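Local coordinates for protein ionotropic glutamate receptor bacterial homologue (Nostoc punctiforme, PDB 2PYY) that binds L-glutamate in the cleft of a two-lobed ligand-binding core, and as part of a bacterial glutamate receptor probably couples that binding to the opening of an ion channel, at residues I28-S33 with Q202-L207; S55-N60 with I189-S194; L64-I69 with L83-S88; T122-L127 with V134-K139; E142-L147 with A159-F164. All coordinates share one frame; numbering follows the deposited sequence.

Interaction 1: I28-S33 with Q202-L207; sequences IDLWRS and QALLNL
Leu-30 and Ser-33 meet Leu-204 and Leu-207 where two helices cross in one lobe of a type II periplasmic-binding-protein fold, the fold shared by family 3 solute-binding proteins and the ligand cores of glutamate receptors. The short helical segments run at 110° to each other, their axes 10.6 Å apart at closest approach, a spacing closed by leucine branches and by Ser-33 CB. Leu-30 shows how. Its CB leaves to one side of the partner helix, and a chi1 of -177°, with CG trans to the backbone N, carries the branch across to residues 202-207. There CG divides. CD1 rests 3.9 Å from Leu-204 CD1 and 4.1 Å from Leu-207 CD1, while CD2 also grazes Leu-204 CD1, at 4.1 Å, and leans on Ile-85. The side chains of Leu-30 and Leu-204 cross at about a right angle, methyl against methyl. Leu-216 and Tyr-213 of helix 212-220 pack against Leu-30 as well. Arg-32 NH1 bridges to Asp-29 OD1 at 2.8 Å, coming from above the carboxylate plane, while Asp-29 OD2 holds Lys-219 and Trp-220. One turn on from Leu-30, Ser-33 offers carbon to its neighbour: its CB lies 3.7 Å from Leu-207 CD1 and 4.1 Å from Leu-207 CD2, both branches of the leucine straddling that one atom.

Interaction 2: S55-N60 with I189-S194; sequences SAIKDN and ILPNNS
Ile-57 carries the whole contact, pressing on Ile-189, Leu-190 and Pro-191. Its apolar side-chain contacts are two. CG1 comes within 4.2 Å of Ile-189 CG2, the two isoleucines meeting at a slant, and CG2 lies at the same distance, 4.2 Å, from Pro-191 CD. The branch point decides this division of labour: at a chi1 of -71° CG1 lies beside the backbone N and CG2 beside the carbonyl carbon, and one arm reaches back to the strand, the other on to the turn. Contacts of side chain with backbone come next. CG2 of Ile-57 sits 4.0 Å from Pro-191 N, against the peptide joining Leu-190 to the proline, and CD1 of Ile-57 is 4.1 Å from Ile-189 O, a carbonyl that is already bonded to Gly-65. In the fold, this sets the C-terminal end of helix 50-58 against the end region of strand 175-190 and the type II beta turn that follows, Pro-191 to Ser-194. An alanine in place of Ile-57 would probably leave a gap between helix and strand, with Ile-189 CG2 and the proline ring losing the apolar surface they rest on. Within the helix end, the hydrogen bonds are local. A Schellman motif closes it, with Asn-60 as C-prime residue at positive phi: Lys-61 N bonds to Ala-56 O, Asn-60 N to Ile-57 O at 3.0 Å, and Asn-60 ND2 adds a weak bond of 3.4 Å to Ile-57 O. In the turn, Ser-194 OG caps Tyr-196 N.

Interaction 3: L64-I69 with L83-S88; sequences LGIAAI and LPIFAS. With GLU (glutamic acid), chain E.
One wall of the glutamate-binding cleft is built where strand 64-66 ends, and behind it the chain packs on a classic beta bulge formed by Ile-85 and Phe-86, both of which face Tyr-186. Ile-66 and Ile-85 join the two elements through their tips: Ile-66 CD1 lies 4.2 Å from Ile-85 CD1. In Ile-85, with chi1 58°, CG1 lies between the backbone N and carbonyl carbon, and CD1 at its end meets Ile-66. The same methyl comes to 4.4 Å from Ala-67 O, an oxygen that pairs with Ser-27 OG. Just beyond, the backbone reaches the ligand. Ala-68 O accepts a hydrogen bond from the amino N of glutamate at 2.7 Å, and Ile-69 CA lies 3.6 Å from the ligand's atom O; Asp-158, Ser-70, Arg-75, Thr-118 and Thr-122 also hydrogen-bond the ligand. The contact is small and wholly buried. Trp-31 and Ser-27 of helix 26-38 lie against Ile-66, Leu-30 of that helix leans on Ile-85, strand 5-10 runs beside strand 64-66, and strand 86-94 leads away beside strand 175-190.

Interaction 4: T122-L127 with V134-K139; sequences TAATYL and VLEVPK. With GLU (glutamic acid), chain E.
Leu-127 and Val-134 form the tight part of this contact, with Leu-127 CD1 only 3.6 Å from Val-134 CG2 and 3.9 Å from Val-134 CB. A chi1 of 54° in Val-134 sets CG2 beside the carbonyl carbon, where it meets the helix. Next to them Ala-124 CB sits over the flat carboxylate of Glu-136, 3.6 Å from Glu-136 CD. This carboxylate comes close to Glu-136 of the third subunit, and its salt bridge to Arg-128 of the same chain probably offsets the like charges. At the other end the segments part: Pro-138 and the exposed Lys-139 turn off, while the helix start serves the ligand. Thr-122 N donates to glutamate OXT at 3.0 Å, a moderately bent bond (146°) that the helix end would probably strengthen; Thr-122 CG2 lies 3.4 Å from that oxygen, and Thr-122 OG1 hydrogen-bonds Glu-184. A glycine here would probably uncover the ligand carboxylate where CG2 lay and leave Glu-184 without its hydroxyl partner. The helix and strand segments lie nearly antiparallel (159°) in a beta-alpha-beta unit begun by strand 114-118; strand 133-137 ends the sheet within this chain and continues it into the third subunit through an antiparallel ladder.

Interaction 5: E142-L147 with A159-F164; sequences EAYKAL and APVLLF
The shortest polar bond of the two segments, Leu-163 N to Ala-159 O at 2.9 Å, is a backbone bond in the first turn of helix 159-166, the turn whose Val-161 and Leu-162 receive the ring of Tyr-144. That ring is the sole bridge between the segments. Tyr-144 links backbones whose nearest CA atoms, its own and that of Leu-162, are 9.5 Å apart. Two atoms do the touching. Leu-162 CD2 approaches Tyr-144 CE2 at a slant, 4.0 Å away, and Tyr-144 OH ends 3.6 Å from Val-161 CG1, the tyrosine and valine side chains crossing at about a right angle. The hydroxyl is therefore covered by a methyl group, and it has no hydrogen-bond partner in the model, a cost set against the apolar burial of the ring. Tyr-165, one turn beyond Val-161, stacks on the same ring. The side chain of Val-161 is about 7 Å from the bound glutamate. Helices 140-148 and 159-166 both pack on the mixed sheet: Met-93 of strand 86-94 touches Tyr-144 and Leu-162, while Ala-143 and Ala-146 rest on strand 133-137.

How the interactions relate
Interactions 1 and 2 belong to one lobe and interactions 4 and 5 to the other. Interaction 3 lies mainly with the first two but reaches interaction 5 through Ser-88 and Phe-86 on Pro-160. Glutamate touches interactions 3 and 4, whose centres are 19 Å apart. Interaction 3 adjoins interaction 1, centres 11 Å apart, through Leu-30 and Ile-85, and interaction 2 through Ile-189 and Gly-65. Interaction 5 follows interaction 4, centres 12 Å apart, Leu-135 packing on Ala-146. Interactions 1 and 2 each tie an early segment to one beyond residue 188, with interactions 3, 4 and 5 in succession between, consistent with a two-lobed core of this family, whose lobes probably close on the ligand.

Interaction 1: I28-S33 with Q202-L207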
# COMPACT_ATOMS: atom_id res chain seq x y z
N ILE B 28 -0.20 13.15 16.80
CA ILE B 28 -1.08 13.87 17.72
C ILE B 28 -0.77 15.38 17.62
O ILE B 28 -1.67 16.21 17.50
CB ILE B 28 -0.89 13.37 19.20
CG1 ILE B 28 -1.33 11.91 19.31
CG2 ILE B 28 -1.77 14.18 20.17
CD1 ILE B 28 -2.78 11.67 18.87
N ASP B 29 0.51 15.75 17.66
CA ASP B 29 0.89 17.17 17.57
C ASP B 29 0.59 17.78 16.20
O ASP B 29 0.14 18.92 16.08
CB ASP B 29 2.38 17.38 17.87
CG ASP B 29 2.74 17.07 19.31
OD1 ASP B 29 1.81 17.04 20.15
OD2 ASP B 29 3.93 16.88 19.60
N LEU B 30 0.85 17.00 15.15
CA LEU B 30 0.59 17.50 13.80
C LEU B 30 -0.91 17.74 13.60
O LEU B 30 -1.31 18.79 13.10
CB LEU B 30 1.10 16.51 12.74
CG LEU B 30 0.95 16.97 11.30
CD1 LEU B 30 1.77 18.22 11.08
CD2 LEU B 30 1.41 15.87 10.35
N TRP B 31 -1.75 16.78 13.97
CA TRP B 31 -3.18 16.98 13.80
C TRP B 31 -3.68 18.20 14.61
O TRP B 31 -4.48 18.99 14.12
CB TRP B 31 -3.96 15.73 14.20
CG TRP B 31 -5.42 15.99 14.21
CD1 TRP B 31 -6.23 16.07 15.30
CD2 TRP B 31 -6.23 16.34 13.08
NE1 TRP B 31 -7.50 16.45 14.93
CE2 TRP B 31 -7.52 16.61 13.57
CE3 TRP B 31 -5.99 16.43 11.70
CZ2 TRP B 31 -8.57 17.00 12.73
CZ3 TRP B 31 -7.04 16.82 10.86
CH2 TRP B 31 -8.31 17.09 11.39
N ARG B 32 -3.23 18.32 15.85
CA ARG B 32 -3.64 19.44 16.69
C ARG B 32 -3.34 20.78 16.01
O ARG B 32 -4.16 21.68 16.03
CB ARG B 32 -2.93 19.38 18.04
CG ARG B 32 -3.29 20.51 19.00
CD ARG B 32 -2.31 20.59 20.17
NE ARG B 32 -2.38 19.40 21.03
CZ ARG B 32 -1.33 18.63 21.31
NH1 ARG B 32 -0.14 18.91 20.79
NH2 ARG B 32 -1.47 17.58 22.12
N SER B 33 -2.17 20.90 15.39
CA SER B 33 -1.79 22.14 14.71
C SER B 33 -2.66 22.41 13.50
O SER B 33 -3.09 23.54 13.26
CB SER B 33 -0.33 22.10 14.25
OG SER B 33 0.54 21.80 15.32
N GLN B 202 -4.22 22.42 2.77
CA GLN B 202 -3.85 23.84 2.86
C GLN B 202 -3.14 24.09 4.20
O GLN B 202 -2.09 24.74 4.25
CB GLN B 202 -5.12 24.68 2.74
CG GLN B 202 -4.94 26.18 2.87
CD GLN B 202 -4.36 26.82 1.63
OE1 GLN B 202 -4.51 26.31 0.52
NE2 GLN B 202 -3.70 27.96 1.81
N ALA B 203 -3.72 23.58 5.28
CA ALA B 203 -3.13 23.75 6.61
C ALA B 203 -1.74 23.13 6.69
O ALA B 203 -0.78 23.77 7.11
CB ALA B 203 -4.05 23.13 7.69
N LEU B 204 -1.63 21.86 6.28
CA LEU B 204 -0.35 21.15 6.31
C LEU B 204 0.73 21.89 5.51
O LEU B 204 1.88 22.01 5.94
CB LEU B 204 -0.51 19.74 5.73
CG LEU B 204 0.72 18.83 5.76
CD1 LEU B 204 1.10 18.56 7.21
CD2 LEU B 204 0.42 17.50 5.05
N LEU B 205 0.35 22.36 4.32
CA LEU B 205 1.29 23.09 3.48
C LEU B 205 1.79 24.34 4.21
O LEU B 205 2.98 24.61 4.22
CB LEU B 205 0.62 23.47 2.13
CG LEU B 205 0.31 22.29 1.20
CD1 LEU B 205 -0.53 22.76 0.02
CD2 LEU B 205 1.61 21.66 0.73
N ASN B 206 0.89 25.10 4.84
CA ASN B 206 1.35 26.29 5.56
C ASN B 206 2.24 25.91 6.73
O ASN B 206 3.23 26.59 7.00
CB ASN B 206 0.17 27.13 6.05
CG ASN B 206 -0.57 27.80 4.90
OD1 ASN B 206 0.04 28.22 3.91
ND2 ASN B 206 -1.89 27.93 5.04
N LEU B 207 1.89 24.82 7.42
CA LEU B 207 2.68 24.35 8.55
C LEU B 207 4.10 24.01 8.10
O LEU B 207 5.06 24.21 8.84
CB LEU B 207 2.03 23.13 9.20
CG LEU B 207 0.76 23.36 10.03
CD1 LEU B 207 0.26 22.04 10.60
CD2 LEU B 207 1.07 24.34 11.17

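Interaction 2: S55-N60 with I189-S194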
# COMPACT_ATOMS: atom_id res chain seq x y z
N SER B 55 -12.66 0.82 8.98
CA SER B 55 -14.08 0.50 9.00
C SER B 55 -14.92 1.59 9.68
O SER B 55 -16.05 1.85 9.26
CB SER B 55 -14.32 -0.87 9.66
OG SER B 55 -13.65 -0.99 10.91
N ALA B 56 -14.37 2.24 10.71
CA ALA B 56 -15.08 3.32 11.39
C ALA B 56 -15.32 4.46 10.40
O ALA B 56 -16.38 5.12 10.42
CB ALA B 56 -14.27 3.83 12.58
N ILE B 57 -14.33 4.70 9.55
CA ILE B 57 -14.42 5.72 8.51
C ILE B 57 -15.50 5.28 7.50
O ILE B 57 -16.40 6.03 7.17
CB ILE B 57 -13.08 5.87 7.74
CG1 ILE B 57 -12.02 6.53 8.62
CG2 ILE B 57 -13.29 6.70 6.46
CD1 ILE B 57 -12.25 8.00 8.87
N LYS B 58 -15.38 4.04 7.04
CA LYS B 58 -16.31 3.47 6.07
C LYS B 58 -17.76 3.54 6.53
O LYS B 58 -18.63 3.94 5.76
CB LYS B 58 -15.93 2.02 5.79
CG LYS B 58 -16.71 1.37 4.69
CD LYS B 58 -15.99 0.14 4.18
CE LYS B 58 -16.87 -0.64 3.21
NZ LYS B 58 -18.10 -1.11 3.91
N ASP B 59 -18.02 3.18 7.78
CA ASP B 59 -19.37 3.19 8.31
C ASP B 59 -19.80 4.54 8.88
O ASP B 59 -20.74 4.63 9.67
CB ASP B 59 -19.53 2.09 9.37
CG ASP B 59 -19.07 0.72 8.88
OD1 ASP B 59 -19.15 0.44 7.66
OD2 ASP B 59 -18.63 -0.09 9.72
N ASN B 60 -19.10 5.60 8.48
CA ASN B 60 -19.38 6.96 8.93
C ASN B 60 -19.48 7.11 10.46
O ASN B 60 -20.37 7.82 10.96
CB ASN B 60 -20.68 7.48 8.28
CG ASN B 60 -20.56 7.60 6.75
OD1 ASN B 60 -21.48 8.09 6.08
ND2 ASN B 60 -19.42 7.17 6.20
N ILE B 189 -6.44 9.73 6.62
CA ILE B 189 -7.42 9.03 5.79
C ILE B 189 -8.77 9.70 6.00
O ILE B 189 -9.14 10.02 7.14
CB ILE B 189 -7.46 7.50 6.13
CG1 ILE B 189 -8.23 6.72 5.06
CG2 ILE B 189 -8.05 7.29 7.53
CD1 ILE B 189 -7.95 5.22 5.07
N LEU B 190 -9.50 9.90 4.91
CA LEU B 190 -10.78 10.58 4.94
C LEU B 190 -11.78 9.85 4.07
O LEU B 190 -11.38 9.06 3.20
CB LEU B 190 -10.62 11.99 4.36
CG LEU B 190 -9.47 12.83 4.89
CD1 LEU B 190 -8.76 13.54 3.75
CD2 LEU B 190 -10.00 13.80 5.91
N PRO B 191 -13.08 10.09 4.28
CA PRO B 191 -14.08 9.42 3.45
C PRO B 191 -14.06 10.13 2.09
O PRO B 191 -13.59 11.26 1.99
CB PRO B 191 -15.37 9.65 4.22
CG PRO B 191 -15.12 10.95 4.94
CD PRO B 191 -13.71 10.79 5.41
N ASN B 192 -14.56 9.46 1.05
CA ASN B 192 -14.59 10.08 -0.27
C ASN B 192 -15.39 11.37 -0.24
O ASN B 192 -16.34 11.49 0.53
CB ASN B 192 -15.24 9.16 -1.29
CG ASN B 192 -14.39 7.97 -1.63
OD1 ASN B 192 -13.16 8.07 -1.75
ND2 ASN B 192 -15.03 6.81 -1.78
N ASN B 193 -15.01 12.33 -1.07
CA ASN B 193 -15.72 13.61 -1.16
C ASN B 193 -15.74 14.39 0.14
O ASN B 193 -16.62 15.23 0.35
CB ASN B 193 -17.16 13.37 -1.61
CG ASN B 193 -17.25 12.73 -2.97
OD1 ASN B 193 -18.15 11.93 -3.23
ND2 ASN B 193 -16.32 13.08 -3.85
N SER B 194 -14.79 14.12 1.03
CA SER B 194 -14.76 14.82 2.30
C SER B 194 -14.41 16.28 2.08
O SER B 194 -13.45 16.61 1.38
CB SER B 194 -13.72 14.20 3.23
OG SER B 194 -13.43 15.08 4.31

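Interaction 3: L64-I69 with L83-S88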
# COMPACT_ATOMS: atom_id res chain seq x y z
N LEU B 64 -12.61 11.28 10.05
CA LEU B 64 -11.30 11.07 9.45
C LEU B 64 -10.45 10.34 10.47
O LEU B 64 -10.86 10.14 11.60
CB LEU B 64 -10.66 12.42 9.12
CG LEU B 64 -10.39 13.20 10.41
CD1 LEU B 64 -8.96 12.97 10.83
CD2 LEU B 64 -10.66 14.67 10.21
N GLY B 65 -9.24 9.94 10.08
CA GLY B 65 -8.38 9.22 10.99
C GLY B 65 -6.92 9.53 10.74
O GLY B 65 -6.53 9.84 9.61
N ILE B 66 -6.11 9.47 11.78
CA ILE B 66 -4.69 9.75 11.63
C ILE B 66 -3.92 8.91 12.65
O ILE B 66 -4.40 8.66 13.76
CB ILE B 66 -4.39 11.25 11.87
CG1 ILE B 66 -2.90 11.52 11.68
CG2 ILE B 66 -4.79 11.64 13.30
CD1 ILE B 66 -2.50 13.00 11.79
N ALA B 67 -2.74 8.48 12.25
CA ALA B 67 -1.85 7.68 13.10
C ALA B 67 -0.59 7.47 12.27
O ALA B 67 0.13 8.43 11.96
CB ALA B 67 -2.51 6.34 13.43
N ALA B 68 -0.35 6.23 11.90
CA ALA B 68 0.78 5.86 11.07
C ALA B 68 0.11 5.06 9.95
O ALA B 68 0.39 3.89 9.74
CB ALA B 68 1.74 4.96 11.87
N ILE B 69 -0.80 5.73 9.24
CA ILE B 69 -1.58 5.15 8.17
C ILE B 69 -0.99 5.21 6.76
O ILE B 69 -1.01 6.25 6.11
CB ILE B 69 -3.00 5.80 8.13
CG1 ILE B 69 -3.58 5.84 9.55
CG2 ILE B 69 -3.92 5.00 7.19
CD1 ILE B 69 -4.98 6.44 9.65
N LEU B 83 -2.48 15.06 1.67
CA LEU B 83 -1.12 14.99 1.17
C LEU B 83 -0.37 14.20 2.22
O LEU B 83 -0.77 14.17 3.37
CB LEU B 83 -0.53 16.40 1.10
CG LEU B 83 -1.12 17.24 -0.03
CD1 LEU B 83 -0.74 18.72 0.13
CD2 LEU B 83 -0.60 16.68 -1.34
N PRO B 84 0.72 13.53 1.84
CA PRO B 84 1.49 12.75 2.81
C PRO B 84 1.95 13.59 4.01
O PRO B 84 2.31 14.76 3.85
CB PRO B 84 2.67 12.23 1.98
CG PRO B 84 2.77 13.21 0.84
CD PRO B 84 1.33 13.48 0.50
N ILE B 85 1.91 13.01 5.21
CA ILE B 85 2.34 13.74 6.40
C ILE B 85 3.69 13.24 6.88
O ILE B 85 4.27 13.81 7.80
CB ILE B 85 1.38 13.57 7.59
CG1 ILE B 85 1.27 12.07 7.93
CG2 ILE B 85 0.05 14.20 7.28
CD1 ILE B 85 0.44 11.76 9.13
N PHE B 86 4.16 12.17 6.26
CA PHE B 86 5.42 11.55 6.67
C PHE B 86 5.92 10.55 5.62
O PHE B 86 5.13 9.93 4.92
CB PHE B 86 5.21 10.81 7.99
CG PHE B 86 6.47 10.53 8.75
CD1 PHE B 86 6.94 11.44 9.70
CD2 PHE B 86 7.19 9.36 8.54
CE1 PHE B 86 8.11 11.18 10.44
CE2 PHE B 86 8.35 9.09 9.26
CZ PHE B 86 8.81 10.00 10.22
N ALA B 87 7.24 10.39 5.53
CA ALA B 87 7.86 9.44 4.60
C ALA B 87 8.34 8.27 5.45
O ALA B 87 9.18 8.45 6.35
CB ALA B 87 9.05 10.10 3.88
N SER B 88 7.83 7.08 5.19
CA SER B 88 8.20 5.89 5.97
C SER B 88 8.38 4.66 5.07
O SER B 88 8.52 4.78 3.86
CB SER B 88 7.11 5.62 7.01
OG SER B 88 7.43 4.53 7.86
N GLU E . 1.66 1.89 8.43
CA GLU E . 0.93 0.63 8.74
C GLU E . -0.35 0.56 7.91
O GLU E . -0.86 1.64 7.54
CB GLU E . 0.58 0.56 10.22
CG GLU E . -0.06 -0.75 10.65
CD GLU E . -0.54 -0.73 12.10
OE1 GLU E . -0.89 -1.81 12.63
OE2 GLU E . -0.58 0.36 12.70
OXT GLU E . -0.83 -0.56 7.65

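Interaction 4: T122-L127 with V134-K139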
# COMPACT_ATOMS: atom_id res chain seq x y z
N THR B 122 0.20 -3.05 6.35
CA THR B 122 0.78 -3.11 5.01
C THR B 122 1.91 -4.13 5.03
O THR B 122 2.24 -4.72 4.00
CB THR B 122 1.31 -1.73 4.55
OG1 THR B 122 2.29 -1.25 5.48
CG2 THR B 122 0.17 -0.72 4.44
N ALA B 123 2.49 -4.38 6.20
CA ALA B 123 3.58 -5.35 6.31
C ALA B 123 3.05 -6.78 6.15
O ALA B 123 3.69 -7.62 5.51
CB ALA B 123 4.29 -5.20 7.67
N ALA B 124 1.88 -7.06 6.72
CA ALA B 124 1.29 -8.40 6.60
C ALA B 124 0.95 -8.66 5.13
O ALA B 124 1.11 -9.78 4.63
CB ALA B 124 0.03 -8.50 7.45
N THR B 125 0.45 -7.63 4.45
CA THR B 125 0.09 -7.71 3.04
C THR B 125 1.35 -8.00 2.21
O THR B 125 1.39 -8.94 1.41
CB THR B 125 -0.56 -6.39 2.55
OG1 THR B 125 -1.82 -6.22 3.21
CG2 THR B 125 -0.80 -6.41 1.04
N TYR B 126 2.38 -7.19 2.41
CA TYR B 126 3.64 -7.37 1.71
C TYR B 126 4.17 -8.80 1.89
O TYR B 126 4.53 -9.49 0.92
CB TYR B 126 4.66 -6.34 2.19
CG TYR B 126 6.05 -6.53 1.64
CD1 TYR B 126 7.05 -7.15 2.40
CD2 TYR B 126 6.38 -6.05 0.37
CE1 TYR B 126 8.35 -7.28 1.91
CE2 TYR B 126 7.68 -6.17 -0.12
CZ TYR B 126 8.65 -6.78 0.65
OH TYR B 126 9.93 -6.88 0.16
N LEU B 127 4.22 -9.26 3.14
CA LEU B 127 4.71 -10.60 3.41
C LEU B 127 3.90 -11.68 2.70
O LEU B 127 4.46 -12.53 2.01
CB LEU B 127 4.71 -10.87 4.92
CG LEU B 127 5.66 -9.99 5.72
CD1 LEU B 127 5.33 -10.12 7.20
CD2 LEU B 127 7.12 -10.37 5.46
N VAL B 134 3.67 -15.54 7.68
CA VAL B 134 3.52 -14.42 8.58
C VAL B 134 2.62 -14.68 9.78
O VAL B 134 1.52 -15.21 9.67
CB VAL B 134 2.96 -13.20 7.81
CG1 VAL B 134 1.69 -13.59 7.07
CG2 VAL B 134 2.68 -12.04 8.78
N LEU B 135 3.13 -14.26 10.94
CA LEU B 135 2.43 -14.39 12.20
C LEU B 135 1.76 -13.04 12.47
O LEU B 135 2.39 -12.13 13.00
CB LEU B 135 3.42 -14.71 13.31
CG LEU B 135 2.81 -14.81 14.69
CD1 LEU B 135 1.92 -16.04 14.77
CD2 LEU B 135 3.90 -14.88 15.75
N GLU B 136 0.50 -12.93 12.06
CA GLU B 136 -0.25 -11.70 12.24
C GLU B 136 -0.85 -11.66 13.64
O GLU B 136 -1.78 -12.42 13.97
CB GLU B 136 -1.36 -11.61 11.18
CG GLU B 136 -0.83 -11.46 9.76
CD GLU B 136 -1.92 -11.19 8.73
OE1 GLU B 136 -2.78 -10.31 8.98
OE2 GLU B 136 -1.92 -11.83 7.66
N VAL B 137 -0.31 -10.78 14.48
CA VAL B 137 -0.78 -10.64 15.85
C VAL B 137 -1.72 -9.45 15.99
O VAL B 137 -1.63 -8.49 15.25
CB VAL B 137 0.41 -10.46 16.82
CG1 VAL B 137 1.23 -11.75 16.85
CG2 VAL B 137 1.27 -9.29 16.40
N PRO B 138 -2.65 -9.51 16.95
CA PRO B 138 -3.62 -8.44 17.17
C PRO B 138 -3.06 -7.23 17.91
O PRO B 138 -3.69 -6.18 17.95
CB PRO B 138 -4.72 -9.14 17.95
CG PRO B 138 -3.91 -10.04 18.86
CD PRO B 138 -2.89 -10.63 17.88
N LYS B 139 -1.87 -7.38 18.47
CA LYS B 139 -1.23 -6.30 19.24
C LYS B 139 0.23 -6.13 18.82
O LYS B 139 0.99 -7.10 18.79
CB LYS B 139 -1.26 -6.65 20.74
CG LYS B 139 -2.45 -6.15 21.53
CD LYS B 139 -2.16 -4.78 22.13
CE LYS B 139 -3.19 -4.33 23.17
NZ LYS B 139 -2.80 -3.02 23.82
N GLU E . 1.66 1.89 8.43
CA GLU E . 0.93 0.63 8.74
C GLU E . -0.35 0.56 7.91
O GLU E . -0.86 1.64 7.54
CB GLU E . 0.58 0.56 10.22
CG GLU E . -0.06 -0.75 10.65
CD GLU E . -0.54 -0.73 12.10
OE1 GLU E . -0.89 -1.81 12.63
OE2 GLU E . -0.58 0.36 12.70
OXT GLU E . -0.83 -0.56 7.65

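Interaction 5: E142-L147 with A159-F164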
# COMPACT_ATOMS: atom_id res chain seq x y z
N GLU B 142 2.79 -7.76 20.84
CA GLU B 142 2.87 -9.21 20.72
C GLU B 142 3.80 -9.65 19.60
O GLU B 142 4.31 -10.77 19.61
CB GLU B 142 1.47 -9.81 20.52
CG GLU B 142 0.51 -9.42 21.63
CD GLU B 142 -0.90 -9.97 21.40
OE1 GLU B 142 -1.39 -9.85 20.27
OE2 GLU B 142 -1.50 -10.51 22.35
N ALA B 143 4.02 -8.77 18.63
CA ALA B 143 4.91 -9.10 17.53
C ALA B 143 6.34 -9.12 18.08
O ALA B 143 7.12 -10.02 17.77
CB ALA B 143 4.78 -8.08 16.41
N TYR B 144 6.68 -8.12 18.88
CA TYR B 144 8.02 -8.05 19.48
C TYR B 144 8.26 -9.27 20.37
O TYR B 144 9.36 -9.82 20.39
CB TYR B 144 8.15 -6.77 20.31
CG TYR B 144 7.93 -5.51 19.51
CD1 TYR B 144 7.53 -4.33 20.13
CD2 TYR B 144 8.10 -5.51 18.13
CE1 TYR B 144 7.29 -3.17 19.38
CE2 TYR B 144 7.87 -4.36 17.38
CZ TYR B 144 7.46 -3.20 18.01
OH TYR B 144 7.20 -2.08 17.26
N LYS B 145 7.22 -9.67 21.10
CA LYS B 145 7.32 -10.84 21.98
C LYS B 145 7.61 -12.09 21.16
O LYS B 145 8.53 -12.84 21.46
CB LYS B 145 6.01 -11.05 22.74
CG LYS B 145 6.01 -10.55 24.17
CD LYS B 145 5.49 -9.12 24.27
CE LYS B 145 5.17 -8.78 25.72
NZ LYS B 145 4.50 -7.46 25.85
N ALA B 146 6.81 -12.30 20.12
CA ALA B 146 6.96 -13.45 19.25
C ALA B 146 8.40 -13.59 18.78
O ALA B 146 8.89 -14.70 18.57
CB ALA B 146 6.03 -13.32 18.05
N LEU B 147 9.08 -12.45 18.60
CA LEU B 147 10.47 -12.47 18.16
C LEU B 147 11.36 -12.97 19.30
O LEU B 147 12.21 -13.83 19.10
CB LEU B 147 10.93 -11.07 17.73
CG LEU B 147 12.38 -10.94 17.23
CD1 LEU B 147 12.57 -11.77 15.97
CD2 LEU B 147 12.69 -9.47 16.94
N ALA B 159 9.54 1.18 9.61
CA ALA B 159 10.89 1.54 10.09
C ALA B 159 10.93 2.49 11.28
O ALA B 159 11.64 2.24 12.27
CB ALA B 159 11.72 2.12 8.93
N PRO B 160 10.18 3.61 11.21
CA PRO B 160 10.13 4.61 12.29
C PRO B 160 9.68 3.98 13.61
O PRO B 160 10.21 4.30 14.67
CB PRO B 160 9.10 5.61 11.78
CG PRO B 160 9.21 5.50 10.28
CD PRO B 160 9.38 4.03 10.05
N VAL B 161 8.70 3.09 13.54
CA VAL B 161 8.21 2.45 14.74
C VAL B 161 9.23 1.47 15.32
O VAL B 161 9.42 1.43 16.53
CB VAL B 161 6.88 1.75 14.46
CG1 VAL B 161 6.38 1.05 15.72
CG2 VAL B 161 5.86 2.78 13.98
N LEU B 162 9.88 0.70 14.45
CA LEU B 162 10.89 -0.26 14.91
C LEU B 162 12.06 0.49 15.56
O LEU B 162 12.53 0.12 16.64
CB LEU B 162 11.38 -1.13 13.74
CG LEU B 162 10.34 -2.09 13.12
CD1 LEU B 162 10.91 -2.74 11.87
CD2 LEU B 162 9.96 -3.16 14.15
N LEU B 163 12.54 1.56 14.92
CA LEU B 163 13.66 2.32 15.49
C LEU B 163 13.37 2.76 16.91
O LEU B 163 14.18 2.57 17.80
CB LEU B 163 13.96 3.55 14.64
CG LEU B 163 14.77 3.26 13.37
CD1 LEU B 163 14.88 4.53 12.55
CD2 LEU B 163 16.17 2.75 13.75
N PHE B 164 12.19 3.35 17.12
CA PHE B 164 11.79 3.82 18.44
C PHE B 164 11.79 2.69 19.47
O PHE B 164 12.25 2.87 20.60
CB PHE B 164 10.40 4.43 18.37
CG PHE B 164 10.02 5.20 19.61
CD1 PHE B 164 10.57 6.44 19.86
CD2 PHE B 164 9.12 4.67 20.52
CE1 PHE B 164 10.23 7.15 21.01
CE2 PHE B 164 8.77 5.37 21.67
CZ PHE B 164 9.33 6.61 21.91